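Local structure of beta-agarase B (Zobellia galactanivorans, 4ATF) at residues W29-Q32 with E33-N37; G191-W194 with N195-F198; F171-D174 with P175-D178; D263-W266 with R267-A271; P281-N284 with E285-N288. The protein hydrolyses the beta-1,4-galactosidic linkages of agarose at random along the chain, retaining anomeric configuration and giving mainly tetramers. The protein carries 1 engineered substitution. All coordinates share one frame; numbering follows the deposited sequence.

Interaction 1 of 5, residues W29-Q32 with E33-N37; sequences WEFQ and EISDN. With NA (sodium ion), chain I.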
loop_
_atom_site.group_PDB
_atom_site.type_symbol
_atom_site.label_atom_id
_atom_site.label_comp_id
_atom_site.label_asym_id
_atom_site.label_seq_id
_atom_site.Cartn_x
_atom_site.Cartn_y
_atom_site.Cartn_z
ATOM N N TRP A 29 -2.346 -21.927 -9.421
ATOM C CA TRP A 29 -2.235 -20.448 -9.562
ATOM C C TRP A 29 -1.801 -20.088 -10.993
ATOM O O TRP A 29 -0.739 -20.582 -11.509
ATOM C CB TRP A 29 -1.226 -19.857 -8.549
ATOM C CG TRP A 29 -1.669 -19.978 -7.151
ATOM C CD1 TRP A 29 -1.281 -20.934 -6.195
ATOM C CD2 TRP A 29 -2.708 -19.214 -6.551
ATOM N NE1 TRP A 29 -1.956 -20.699 -5.004
ATOM C CE2 TRP A 29 -2.853 -19.666 -5.204
ATOM C CE3 TRP A 29 -3.506 -18.136 -7.018
ATOM C CZ2 TRP A 29 -3.787 -19.088 -4.306
ATOM C CZ3 TRP A 29 -4.416 -17.540 -6.138
ATOM C CH2 TRP A 29 -4.533 -18.020 -4.765
ATOM N N GLU A 30 -2.594 -19.214 -11.621
ATOM C CA GLU A 30 -2.343 -18.776 -13.013
ATOM C C GLU A 30 -1.814 -17.346 -13.013
ATOM O O GLU A 30 -2.491 -16.422 -12.532
ATOM C CB GLU A 30 -3.637 -18.837 -13.828
ATOM C CG GLU A 30 -3.462 -18.436 -15.363
ATOM C CD GLU A 30 -4.840 -18.221 -16.003
ATOM O OE1 GLU A 30 -5.475 -17.115 -15.877
ATOM O OE2 GLU A 30 -5.318 -19.222 -16.532
ATOM N N PHE A 31 -0.611 -17.178 -13.556
ATOM C CA PHE A 31 0.086 -15.869 -13.641
ATOM C C PHE A 31 -0.699 -14.927 -14.570
ATOM O O PHE A 31 -1.086 -15.319 -15.697
ATOM C CB PHE A 31 1.486 -16.139 -14.182
ATOM C CG PHE A 31 2.330 -14.883 -14.391
ATOM C CD1 PHE A 31 2.987 -14.258 -13.321
ATOM C CD2 PHE A 31 2.461 -14.340 -15.667
ATOM C CE1 PHE A 31 3.759 -13.091 -13.500
ATOM C CE2 PHE A 31 3.267 -13.108 -15.864
ATOM C CZ PHE A 31 3.906 -12.539 -14.770
ATOM N N GLN A 32 -0.929 -13.714 -14.097
ATOM C CA GLN A 32 -1.651 -12.671 -14.805
ATOM C C GLN A 32 -0.656 -11.758 -15.468
ATOM O O GLN A 32 0.337 -11.341 -14.869
ATOM C CB GLN A 32 -2.593 -11.877 -13.848
ATOM C CG GLN A 32 -3.649 -12.785 -13.130
ATOM C CD GLN A 32 -4.543 -13.551 -14.101
ATOM O OE1 GLN A 32 -5.364 -12.972 -14.748
ATOM N NE2 GLN A 32 -4.412 -14.885 -14.141
ATOM N N GLU A 33 -0.924 -11.454 -16.735
ATOM C CA GLU A 33 0.005 -10.675 -17.567
ATOM C C GLU A 33 0.031 -9.210 -17.161
ATOM O O GLU A 33 0.948 -8.486 -17.518
ATOM C CB GLU A 33 -0.315 -10.850 -19.056
ATOM C CG GLU A 33 0.032 -12.263 -19.627
ATOM C CD GLU A 33 1.520 -12.590 -19.603
ATOM O OE1 GLU A 33 2.365 -11.668 -19.633
ATOM O OE2 GLU A 33 1.844 -13.794 -19.525
ATOM N N ILE A 34 -0.910 -8.778 -16.344
ATOM C CA ILE A 34 -0.763 -7.433 -15.732
ATOM C C ILE A 34 0.340 -7.287 -14.644
ATOM O O ILE A 34 0.680 -6.161 -14.231
ATOM C CB ILE A 34 -2.105 -6.925 -15.222
ATOM C CG1 ILE A 34 -2.673 -7.912 -14.174
ATOM C CG2 ILE A 34 -3.081 -6.701 -16.481
ATOM C CD1 ILE A 34 -3.823 -7.304 -13.323
ATOM N N SER A 35 0.945 -8.399 -14.229
ATOM C CA SER A 35 2.103 -8.359 -13.330
ATOM C C SER A 35 3.207 -7.541 -14.008
ATOM O O SER A 35 3.250 -7.454 -15.242
ATOM C CB SER A 35 2.621 -9.789 -13.115
ATOM O OG SER A 35 1.601 -10.602 -12.506
ATOM N N ASP A 36 4.140 -7.009 -13.250
ATOM C CA ASP A 36 5.207 -6.251 -13.879
ATOM C C ASP A 36 6.507 -6.470 -13.062
ATOM O O ASP A 36 6.500 -6.345 -11.829
ATOM C CB ASP A 36 4.833 -4.737 -13.916
ATOM C CG ASP A 36 5.709 -3.903 -14.906
ATOM O OD1 ASP A 36 6.779 -4.368 -15.390
ATOM O OD2 ASP A 36 5.323 -2.745 -15.181
ATOM N N ASN A 37 7.589 -6.808 -13.761
ATOM C CA ASN A 37 8.922 -6.898 -13.115
ATOM C C ASN A 37 9.840 -5.707 -13.399
ATOM O O ASN A 37 11.032 -5.714 -12.998
ATOM C CB ASN A 37 9.628 -8.247 -13.344
ATOM C CG ASN A 37 10.043 -8.464 -14.780
ATOM O OD1 ASN A 37 9.515 -7.853 -15.683
ATOM N ND2 ASN A 37 11.009 -9.354 -14.990
HETATM NA NA NA I . 12.549 -5.867 -11.315
HETATM O O HOH W 1 13.413 -7.982 -12.036
#
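Phe-31 lays the CE1-CZ end of its ring against Ser-35, with CE1 3.4 Å from Ser-35 OG and CZ almost as near to its CB. Its CG stands anti to the backbone N (chi1 178°), which brings the ring alongside Ser-35. At the ring's edge, in its plane, sits Glu-33 OE2, 3.9 Å from Phe-31 CD2; the carboxylate is turned 78° from the ring. Replacing Phe-31 by an alanine removes the ring and would probably leave Ser-35 CB without its aromatic neighbour and the Glu-33 arm freer to turn. The turn, type I from Gln-32 to Ser-35, is gripped twice at one oxygen: Gln-32 O accepts Ser-35 N at 3.1 Å from above the carbonyl plane, and Ser-35 OG at 2.8 Å within it. Gln-32 folds back instead, its NE2 donating to both Glu-30 O (2.9 Å) and Glu-30 OE1. Further on, Asn-37 O binds the sodium ion at 2.3 Å, a site completed by Glu-39, Gly-81, Asp-297 and water. The turn leaves the end of strand 27-31 and leads into the loop before helix 49-54; Ser-35 OG also bonds Ile-301 N, tying the turn to strand 293-306, which pairs antiparallel with 27-31.

Interaction 2 of 5, residues G191-W194 with N195-F198; sequences GTVW and NKEF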
loop_
_atom_site.group_PDB
_atom_site.type_symbol
_atom_site.label_atom_id
_atom_site.label_comp_id
_atom_site.label_asym_id
_atom_site.label_seq_id
_atom_site.Cartn_x
_atom_site.Cartn_y
_atom_site.Cartn_z
ATOM N N GLY A 191 11.231 -8.581 14.571
ATOM C CA GLY A 191 12.649 -8.268 14.841
ATOM C C GLY A 191 13.327 -7.713 13.578
ATOM O O GLY A 191 14.314 -6.978 13.679
ATOM N N THR A 192 12.810 -8.055 12.404
ATOM C CA THR A 192 13.309 -7.490 11.128
ATOM C C THR A 192 13.172 -5.960 11.029
ATOM O O THR A 192 12.095 -5.419 11.361
ATOM C CB THR A 192 12.501 -8.094 9.955
ATOM O OG1 THR A 192 12.596 -9.505 10.073
ATOM C CG2 THR A 192 13.073 -7.678 8.605
ATOM N N VAL A 193 14.237 -5.295 10.564
ATOM C CA VAL A 193 14.209 -3.853 10.291
ATOM C C VAL A 193 13.982 -3.814 8.798
ATOM O O VAL A 193 14.889 -4.146 8.032
ATOM C CB VAL A 193 15.564 -3.105 10.658
ATOM C CG1 VAL A 193 15.462 -1.643 10.241
ATOM C CG2 VAL A 193 15.858 -3.134 12.198
ATOM N N TRP A 194 12.778 -3.412 8.403
ATOM C CA TRP A 194 12.252 -3.574 7.046
ATOM C C TRP A 194 13.102 -2.809 6.015
ATOM O O TRP A 194 13.249 -3.301 4.876
ATOM C CB TRP A 194 10.743 -3.193 6.969
ATOM C CG TRP A 194 10.006 -4.137 7.906
ATOM C CD1 TRP A 194 9.527 -3.823 9.125
ATOM C CD2 TRP A 194 9.801 -5.556 7.735
ATOM N NE1 TRP A 194 9.019 -4.943 9.740
ATOM C CE2 TRP A 194 9.185 -6.028 8.923
ATOM C CE3 TRP A 194 10.105 -6.471 6.708
ATOM C CZ2 TRP A 194 8.831 -7.369 9.122
ATOM C CZ3 TRP A 194 9.754 -7.815 6.886
ATOM C CH2 TRP A 194 9.097 -8.254 8.089
ATOM N N ASN A 195 13.679 -1.660 6.434
ATOM C CA ASN A 195 14.396 -0.801 5.466
ATOM C C ASN A 195 15.757 -1.419 4.952
ATOM O O ASN A 195 16.372 -0.903 3.993
ATOM C CB ASN A 195 14.571 0.631 5.987
ATOM C CG ASN A 195 15.599 0.736 7.110
ATOM O OD1 ASN A 195 15.398 1.478 8.096
ATOM N ND2 ASN A 195 16.706 0.047 6.963
ATOM N N LYS A 196 16.191 -2.543 5.536
ATOM C CA LYS A 196 17.520 -3.057 5.220
ATOM C C LYS A 196 17.532 -3.897 3.942
ATOM O O LYS A 196 18.588 -4.011 3.337
ATOM C CB LYS A 196 18.097 -3.872 6.386
ATOM C CG LYS A 196 18.386 -3.024 7.646
ATOM C CD LYS A 196 19.165 -3.809 8.668
ATOM C CE LYS A 196 20.076 -2.849 9.475
ATOM N NZ LYS A 196 19.380 -2.294 10.565
ATOM N N GLU A 197 16.400 -4.489 3.545
ATOM C CA GLU A 197 16.407 -5.490 2.433
ATOM C C GLU A 197 15.108 -5.473 1.668
ATOM O O GLU A 197 14.129 -4.960 2.171
ATOM C CB GLU A 197 16.631 -6.952 2.958
ATOM C CG GLU A 197 17.835 -7.171 3.800
ATOM C CD GLU A 197 19.143 -7.160 3.069
ATOM O OE1 GLU A 197 19.214 -7.079 1.816
ATOM O OE2 GLU A 197 20.143 -7.293 3.775
ATOM N N PHE A 198 15.116 -5.981 0.438
ATOM C CA PHE A 198 13.858 -6.343 -0.202
ATOM C C PHE A 198 13.179 -7.480 0.515
ATOM O O PHE A 198 13.832 -8.480 0.886
ATOM C CB PHE A 198 14.088 -6.733 -1.698
ATOM C CG PHE A 198 14.372 -5.511 -2.577
ATOM C CD1 PHE A 198 15.709 -5.010 -2.689
ATOM C CD2 PHE A 198 13.326 -4.829 -3.238
ATOM C CE1 PHE A 198 16.005 -3.858 -3.440
ATOM C CE2 PHE A 198 13.624 -3.714 -4.020
ATOM C CZ PHE A 198 14.941 -3.207 -4.103
#
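Val-193 meets both Asn-195 and Lys-196 across a tight bend. Its CG1 is anti to the backbone N (chi1 176°), which sets that methyl beside the Asn-195 amide, CG1 to CG 3.9 Å, the two side chains running the same way. The other flank of Val-193 faces Lys-196, whose chain starts out straight and then bends at chi3 and chi4. This bend brings the ammonium group back beside the valine, NZ 3.9 Å from CB and 4.0 Å from CG2 of Val-193, while Lys-196 CG rests 4.1 Å from Val-193 CB. The backbone here makes a short 3-10 turn, held by Lys-196 N to Val-193 O at 3.2 Å. It lies in the loop joining strand 187-188 to strand 199-207 of the GH16 domain, a member of the concanavalin clan. Trp-194 is turned the other way, into the protein: one indole face takes Thr-192 CG2, 3.7 Å above the plane and toward the rim. NE1 donates to Lys-162 O, and the rings of Trp-194 and His-199 meet edge-to-face. On the valine's side of the turn, Asp-148 touches both Val-193 and Asn-195.

Interaction 3 of 5, residues F171-D174 with P175-D178; sequences FIRD and PFQD. With AAL (3,6-anhydro-alpha-L-galactopyranose), chain E; GAL (beta-D-galactopyranose), chain B.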
loop_
_atom_site.group_PDB
_atom_site.type_symbol
_atom_site.label_atom_id
_atom_site.label_comp_id
_atom_site.label_asym_id
_atom_site.label_seq_id
_atom_site.Cartn_x
_atom_site.Cartn_y
_atom_site.Cartn_z
ATOM N N PHE A 171 -15.168 2.565 3.835
ATOM C CA PHE A 171 -15.489 4.014 4.098
ATOM C C PHE A 171 -16.934 4.331 3.798
ATOM O O PHE A 171 -17.553 3.656 2.956
ATOM C CB PHE A 171 -14.664 4.959 3.193
ATOM C CG PHE A 171 -13.177 4.795 3.323
ATOM C CD1 PHE A 171 -12.449 5.488 4.308
ATOM C CD2 PHE A 171 -12.514 3.921 2.456
ATOM C CE1 PHE A 171 -11.037 5.260 4.440
ATOM C CE2 PHE A 171 -11.120 3.701 2.535
ATOM C CZ PHE A 171 -10.371 4.374 3.531
ATOM N N ILE A 172 -17.474 5.360 4.470
ATOM C CA ILE A 172 -18.666 6.024 3.985
ATOM C C ILE A 172 -18.091 7.371 3.510
ATOM O O ILE A 172 -17.284 7.977 4.254
ATOM C CB ILE A 172 -19.744 6.190 5.093
ATOM C CG1 ILE A 172 -20.262 4.823 5.581
ATOM C CG2 ILE A 172 -20.903 7.189 4.613
ATOM C CD1 ILE A 172 -21.048 4.915 6.916
ATOM N N ARG A 173 -18.477 7.850 2.319
ATOM C CA ARG A 173 -17.798 9.026 1.768
ATOM C C ARG A 173 -18.352 10.362 2.242
ATOM O O ARG A 173 -17.542 11.256 2.462
ATOM C CB ARG A 173 -17.721 9.017 0.230
ATOM C CG ARG A 173 -17.066 7.792 -0.402
ATOM C CD ARG A 173 -15.649 7.541 0.101
ATOM N NE ARG A 173 -14.798 8.720 0.101
ATOM C CZ ARG A 173 -13.496 8.665 0.409
ATOM N NH1 ARG A 173 -12.929 7.488 0.710
ATOM N NH2 ARG A 173 -12.749 9.758 0.441
ATOM N N ASP A 174 -19.670 10.487 2.407
ATOM C CA ASP A 174 -20.281 11.774 2.743
ATOM C C ASP A 174 -21.456 11.548 3.683
ATOM O O ASP A 174 -22.434 10.989 3.266
ATOM C CB ASP A 174 -20.707 12.558 1.484
ATOM C CG ASP A 174 -21.210 11.686 0.351
ATOM O OD1 ASP A 174 -20.397 10.955 -0.259
ATOM O OD2 ASP A 174 -22.405 11.778 -0.010
ATOM N N PRO A 175 -21.308 11.905 4.975
ATOM C CA PRO A 175 -20.053 12.406 5.583
ATOM C C PRO A 175 -18.985 11.337 5.813
ATOM O O PRO A 175 -19.312 10.178 6.061
ATOM C CB PRO A 175 -20.491 12.949 6.947
ATOM C CG PRO A 175 -21.725 12.216 7.287
ATOM C CD PRO A 175 -22.440 11.988 5.923
ATOM N N PHE A 176 -17.728 11.767 5.746
ATOM C CA PHE A 176 -16.627 10.837 5.673
ATOM C C PHE A 176 -16.453 10.048 6.974
ATOM O O PHE A 176 -16.323 10.650 8.043
ATOM C CB PHE A 176 -15.341 11.600 5.429
ATOM C CG PHE A 176 -14.167 10.724 5.397
ATOM C CD1 PHE A 176 -13.905 9.949 4.225
ATOM C CD2 PHE A 176 -13.315 10.609 6.527
ATOM C CE1 PHE A 176 -12.798 9.115 4.168
ATOM C CE2 PHE A 176 -12.190 9.751 6.492
ATOM C CZ PHE A 176 -11.921 9.000 5.331
ATOM N N GLN A 177 -16.380 8.712 6.883
ATOM C CA GLN A 177 -16.127 7.894 8.052
ATOM C C GLN A 177 -15.256 6.742 7.595
ATOM O O GLN A 177 -15.428 6.266 6.469
ATOM C CB GLN A 177 -17.455 7.309 8.578
ATOM C CG GLN A 177 -18.409 8.277 9.303
ATOM C CD GLN A 177 -19.459 7.475 10.065
ATOM O OE1 GLN A 177 -20.530 7.208 9.554
ATOM N NE2 GLN A 177 -19.102 7.011 11.280
ATOM N N ASP A 178 -14.375 6.254 8.479
ATOM C CA ASP A 178 -13.345 5.280 8.081
ATOM C C ASP A 178 -13.324 4.197 9.135
ATOM O O ASP A 178 -13.129 4.508 10.321
ATOM C CB ASP A 178 -12.013 6.055 8.050
ATOM C CG ASP A 178 -10.818 5.192 7.819
ATOM O OD1 ASP A 178 -10.925 3.948 7.601
ATOM O OD2 ASP A 178 -9.723 5.767 7.874
HETATM C C1 AAL E . -7.462 6.713 2.091
HETATM C C2 AAL E . -8.215 7.951 2.661
HETATM C C3 AAL E . -9.311 8.370 1.626
HETATM C C4 AAL E . -8.847 8.607 0.236
HETATM C C5 AAL E . -8.322 7.241 -0.144
HETATM C C6 AAL E . -9.578 6.404 0.231
HETATM O O2 AAL E . -7.289 9.019 2.852
HETATM O O3 AAL E . -10.151 7.193 1.325
HETATM O O4 AAL E . -9.740 9.089 -0.728
HETATM O O5 AAL E . -7.170 6.810 0.631
HETATM C C1 GAL B . -9.564 10.447 -1.104
HETATM C C2 GAL B . -10.529 10.593 -2.294
HETATM C C3 GAL B . -10.624 12.070 -2.735
HETATM C C4 GAL B . -10.929 12.985 -1.528
HETATM C C5 GAL B . -9.951 12.703 -0.369
HETATM C C6 GAL B . -10.352 13.662 0.733
HETATM O O2 GAL B . -10.188 9.732 -3.403
HETATM O O3 GAL B . -11.714 12.170 -3.624
HETATM O O4 GAL B . -12.191 12.605 -1.007
HETATM O O5 GAL B . -9.996 11.288 0.001
HETATM O O6 GAL B . -9.316 13.443 1.627
#
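A cis peptide bond joins Asp-174 to Pro-175, drawing their CA atoms to within 2.9 Å of each other at the end of a beta hairpin. Its strands, 164-172 and 177-179, are joined at the hydrogen-bonded pair Ile-172/Gln-177, Ile-172 N to Gln-177 O at 3.0 Å and Gln-177 N to Ile-172 O at 2.9 Å. On either side of this pair along the strands, Phe-171 and Phe-176 send their rings the same way and meet rim to rim, Phe-171 CD1 to Phe-176 CE1 3.6 Å, their planes 28° apart. Phe-176 CE1 also sits over one face of the Arg-173 guanidinium, whose chain, bent at chi2 and chi3, curls round to the substrate. Asp-178, beside the Phe-171 ring, is hydrogen-bonded through OD1 to His-169 ND1; Arg-173, His-169 and Asp-178 all bind substrate. Arg-173 NH2 makes three weak bonds to the sugars, among them one of 3.2 Å to O5 of the galactose. Arg-173 NH1, also hydrogen-bonded to Asp-135 O, points almost straight at O3 of the anhydrogalactose, 2.9 Å away with 174° at the hydrogen.

Interaction 4 of 5, residues D263-W266 with R267-A271; sequences DQTW and RSSPA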
loop_
_atom_site.group_PDB
_atom_site.type_symbol
_atom_site.label_atom_id
_atom_site.label_comp_id
_atom_site.label_asym_id
_atom_site.label_seq_id
_atom_site.Cartn_x
_atom_site.Cartn_y
_atom_site.Cartn_z
ATOM N N ASP A 263 3.011 11.417 3.004
ATOM C CA ASP A 263 3.067 11.972 4.343
ATOM C C ASP A 263 1.610 11.977 4.874
ATOM O O ASP A 263 0.745 12.567 4.241
ATOM C CB ASP A 263 3.590 13.424 4.296
ATOM C CG ASP A 263 3.513 14.091 5.646
ATOM O OD1 ASP A 263 2.451 14.736 5.937
ATOM O OD2 ASP A 263 4.539 14.014 6.388
ATOM N N GLN A 264 1.333 11.368 6.027
ATOM C CA GLN A 264 -0.030 11.379 6.538
ATOM C C GLN A 264 -0.219 12.423 7.693
ATOM O O GLN A 264 0.701 12.682 8.467
ATOM C CB GLN A 264 -0.355 9.963 6.987
ATOM C CG GLN A 264 -0.450 9.113 5.756
ATOM C CD GLN A 264 -0.146 7.660 5.940
ATOM O OE1 GLN A 264 -0.196 6.848 4.960
ATOM N NE2 GLN A 264 0.110 7.268 7.155
ATOM N N THR A 265 -1.428 13.014 7.765
ATOM C CA THR A 265 -1.732 14.034 8.791
ATOM C C THR A 265 -1.503 13.557 10.248
ATOM O O THR A 265 -0.991 14.291 11.102
ATOM C CB THR A 265 -3.179 14.594 8.658
ATOM O OG1 THR A 265 -3.346 15.064 7.323
ATOM C CG2 THR A 265 -3.388 15.813 9.633
ATOM N N TRP A 266 -1.839 12.316 10.550
ATOM C CA TRP A 266 -1.669 11.875 11.953
ATOM C C TRP A 266 -0.170 11.850 12.386
ATOM O O TRP A 266 0.120 11.796 13.601
ATOM C CB TRP A 266 -2.329 10.497 12.184
ATOM C CG TRP A 266 -1.661 9.284 11.534
ATOM C CD1 TRP A 266 -1.793 8.871 10.247
ATOM C CD2 TRP A 266 -0.757 8.345 12.157
ATOM N NE1 TRP A 266 -1.008 7.719 10.002
ATOM C CE2 TRP A 266 -0.393 7.368 11.166
ATOM C CE3 TRP A 266 -0.240 8.214 13.448
ATOM C CZ2 TRP A 266 0.440 6.301 11.427
ATOM C CZ3 TRP A 266 0.626 7.125 13.719
ATOM C CH2 TRP A 266 0.959 6.181 12.703
ATOM N N ARG A 267 0.735 11.890 11.379
ATOM C CA ARG A 267 2.211 11.844 11.574
ATOM C C ARG A 267 2.770 13.256 11.521
ATOM O O ARG A 267 3.510 13.626 12.422
ATOM C CB ARG A 267 2.951 10.980 10.498
ATOM C CG ARG A 267 2.618 9.461 10.316
ATOM C CD ARG A 267 3.840 8.809 9.499
ATOM N NE ARG A 267 4.300 8.154 10.587
ATOM C CZ ARG A 267 5.459 7.781 11.032
ATOM N NH1 ARG A 267 5.230 7.168 12.163
ATOM N NH2 ARG A 267 6.702 7.879 10.483
ATOM N N SER A 268 2.462 14.036 10.477
ATOM C CA SER A 268 2.991 15.456 10.387
ATOM C C SER A 268 2.263 16.510 11.214
ATOM O O SER A 268 2.843 17.553 11.551
ATOM C CB SER A 268 3.087 15.919 8.915
ATOM O OG SER A 268 1.809 15.870 8.279
ATOM N N SER A 269 0.995 16.267 11.545
ATOM C CA SER A 269 0.242 17.193 12.437
ATOM C C SER A 269 -0.461 16.360 13.490
ATOM O O SER A 269 -1.689 16.290 13.448
ATOM C CB SER A 269 -0.879 17.915 11.677
ATOM O OG SER A 269 -0.321 18.806 10.754
ATOM N N PRO A 270 0.278 15.715 14.387
ATOM C CA PRO A 270 -0.355 14.821 15.348
ATOM C C PRO A 270 -1.376 15.515 16.250
ATOM O O PRO A 270 -1.204 16.694 16.603
ATOM C CB PRO A 270 0.816 14.349 16.182
ATOM C CG PRO A 270 1.756 15.496 16.109
ATOM C CD PRO A 270 1.699 15.903 14.696
ATOM N N ALA A 271 -2.395 14.738 16.598
ATOM C CA ALA A 271 -3.454 15.057 17.574
ATOM C C ALA A 271 -2.934 15.745 18.805
ATOM O O ALA A 271 -3.511 16.726 19.273
ATOM C CB ALA A 271 -4.147 13.768 18.003
HETATM O O HOH W 2 -1.617 11.502 15.707
#
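Trp-266 takes the aliphatic part of Arg-267 on one face of its indole: Arg-267 CG stands 4.0 Å from the centroid of the six-membered ring, a CH-pi contact over its centre. Arg-267 then bends at chi3, and its guanidinium, turned 63° from the indole plane, leaves the ring at a distance that allows at most a weak cation-pi attraction. NH2 is instead bonded to Thr-123 O, and the guanidinium makes a cation-pi contact with Phe-160. Trp-266 and Gln-264 belong to the glycan pocket, the tryptophan side chain about 4 Å from a bound galactose at nearest atoms. Behind them is a single helical turn, with Gln-264 at its N-cap: Gln-264 O accepts Ser-268 N at 3.0 Å, nearly along the C=O axis, and Arg-267 N from above the carbonyl plane. Ser-269 N closes on Thr-265 O at 2.8 Å. From within the turn, Ser-268 OG donates to the syn lone pair of Asp-263 OD1, just ahead of the helix, at 2.7 Å. That oxygen also receives Leu-68 N, and OD2 is bonded to Thr-280 OG1. An asparagine in place of Asp-263 has no charge and one acceptor oxygen fewer, and would probably leave Ser-268 OG, Leu-68 N or Thr-280 OG1 without its mate. Asp-263 thus fastens helix 265-268 to neighbouring loops immediately after strand 255-262, which runs between strands 96-103 and 125-132.

Interaction 5 of 5, residues P281-N284 with E285-N288; sequences PTDN and ELSN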
loop_
_atom_site.group_PDB
_atom_site.type_symbol
_atom_site.label_atom_id
_atom_site.label_comp_id
_atom_site.label_asym_id
_atom_site.label_seq_id
_atom_site.Cartn_x
_atom_site.Cartn_y
_atom_site.Cartn_z
ATOM N N PRO A 281 9.731 14.206 7.294
ATOM C CA PRO A 281 11.140 14.516 6.972
ATOM C C PRO A 281 11.475 15.996 7.169
ATOM O O PRO A 281 10.661 16.878 6.860
ATOM C CB PRO A 281 11.255 14.161 5.481
ATOM C CG PRO A 281 10.136 13.202 5.205
ATOM C CD PRO A 281 9.004 13.634 6.140
ATOM N N THR A 282 12.629 16.269 7.733
ATOM C CA THR A 282 13.154 17.647 7.762
ATOM C C THR A 282 13.887 17.885 6.418
ATOM O O THR A 282 14.120 16.919 5.658
ATOM C CB THR A 282 14.202 17.811 8.906
ATOM O OG1 THR A 282 15.273 16.902 8.647
ATOM C CG2 THR A 282 13.573 17.478 10.319
ATOM N N ASP A 283 14.268 19.141 6.143
ATOM C CA ASP A 283 15.038 19.466 4.937
ATOM C C ASP A 283 16.374 18.754 4.965
ATOM O O ASP A 283 16.773 18.225 3.950
ATOM C CB ASP A 283 15.191 20.983 4.734
ATOM C CG ASP A 283 13.939 21.594 4.202
ATOM O OD1 ASP A 283 13.082 20.889 3.601
ATOM O OD2 ASP A 283 13.783 22.797 4.354
ATOM N N ASN A 284 17.013 18.682 6.130
ATOM C CA ASN A 284 18.252 17.914 6.270
ATOM C C ASN A 284 18.089 16.421 5.857
ATOM O O ASN A 284 18.934 15.848 5.151
ATOM C CB ASN A 284 18.785 18.040 7.729
ATOM C CG ASN A 284 20.214 17.492 7.897
ATOM O OD1 ASN A 284 21.097 17.725 7.067
ATOM N ND2 ASN A 284 20.432 16.756 8.969
ATOM N N GLU A 285 16.992 15.785 6.300
ATOM C CA GLU A 285 16.733 14.389 5.982
ATOM C C GLU A 285 16.394 14.188 4.511
ATOM O O GLU A 285 16.777 13.147 3.934
ATOM C CB GLU A 285 15.591 13.821 6.846
ATOM C CG GLU A 285 16.070 13.592 8.382
ATOM C CD GLU A 285 14.912 13.200 9.254
ATOM O OE1 GLU A 285 13.792 13.772 9.072
ATOM O OE2 GLU A 285 15.093 12.340 10.132
ATOM N N LEU A 286 15.690 15.152 3.910
ATOM C CA LEU A 286 15.371 15.053 2.472
ATOM C C LEU A 286 16.623 15.215 1.567
ATOM O O LEU A 286 16.577 14.840 0.398
ATOM C CB LEU A 286 14.324 16.103 2.038
ATOM C CG LEU A 286 12.905 15.867 2.606
ATOM C CD1 LEU A 286 11.928 17.095 2.237
ATOM C CD2 LEU A 286 12.317 14.539 2.140
ATOM N N SER A 287 17.691 15.803 2.083
ATOM C CA SER A 287 18.935 15.901 1.341
ATOM C C SER A 287 19.532 14.498 1.011
ATOM O O SER A 287 20.427 14.402 0.129
ATOM C CB SER A 287 19.966 16.811 2.061
ATOM O OG SER A 287 20.593 16.086 3.103
ATOM N N ASN A 288 19.112 13.438 1.710
ATOM C CA ASN A 288 19.596 12.093 1.387
ATOM C C ASN A 288 18.526 11.478 0.482
ATOM O O ASN A 288 17.458 11.102 0.972
ATOM C CB ASN A 288 19.969 11.233 2.632
ATOM C CG ASN A 288 20.616 9.877 2.255
ATOM O OD1 ASN A 288 20.031 9.087 1.529
ATOM N ND2 ASN A 288 21.833 9.626 2.747
#
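Pro-281 packs against Leu-286, five residues on, CB 3.5 Å from Leu-286 CD2, just before the short helix 283-286. Thr-282 is the N-cap of this helix and forms a capping box with Glu-285. Its OG1, placed between the backbone N and the carbonyl carbon (chi1 61°), accepts Glu-285 N at 3.1 Å. In return Glu-285 OE1 accepts Thr-282 N on its anti lone pair, also at 3.1 Å. Thr-282 OG1 is hydrogen-bonded as well to OE1 of Glu-151, in the link between strands 149-150 and 155-156. Thr-282 O continues the helix, receiving Leu-286 N at 2.9 Å. Asp-283 turns outward to a salt bridge with Arg-89, while its carbonyl O takes a weak bond from Ser-287 N. Asn-284 ND2 is hydrogen-bonded to Glu-151 OE2, and Glu-285 OE2 accepts from Glu-151 N. The backbone O of Asn-284 accepts the Ser-287 hydroxyl, OG only 2.6 Å away and tilted 21° from the carbonyl plane.

Along the chain the order is interaction 1, 3, 2, 4, 5, all within one GH16 domain. Interactions 3 and 4 reach the bound glycan, their centres about 19 Å apart: the hairpin end at 171-178 and the helical turn 265-268 both supply residues of the pocket. Interactions 4 and 5 are the closest pair, centres about 17 Å apart and nearest atoms about 4 Å, on successive short helices. Interaction 2 has its centre about 24 Å from interaction 4, 21 Å from interaction 5 and 26 Å from interaction 1. Interactions 1, 2 and 5 lie in connections away from the sugar, interaction 1 beside the sodium ion and about 33 Å from interaction 3 between centres.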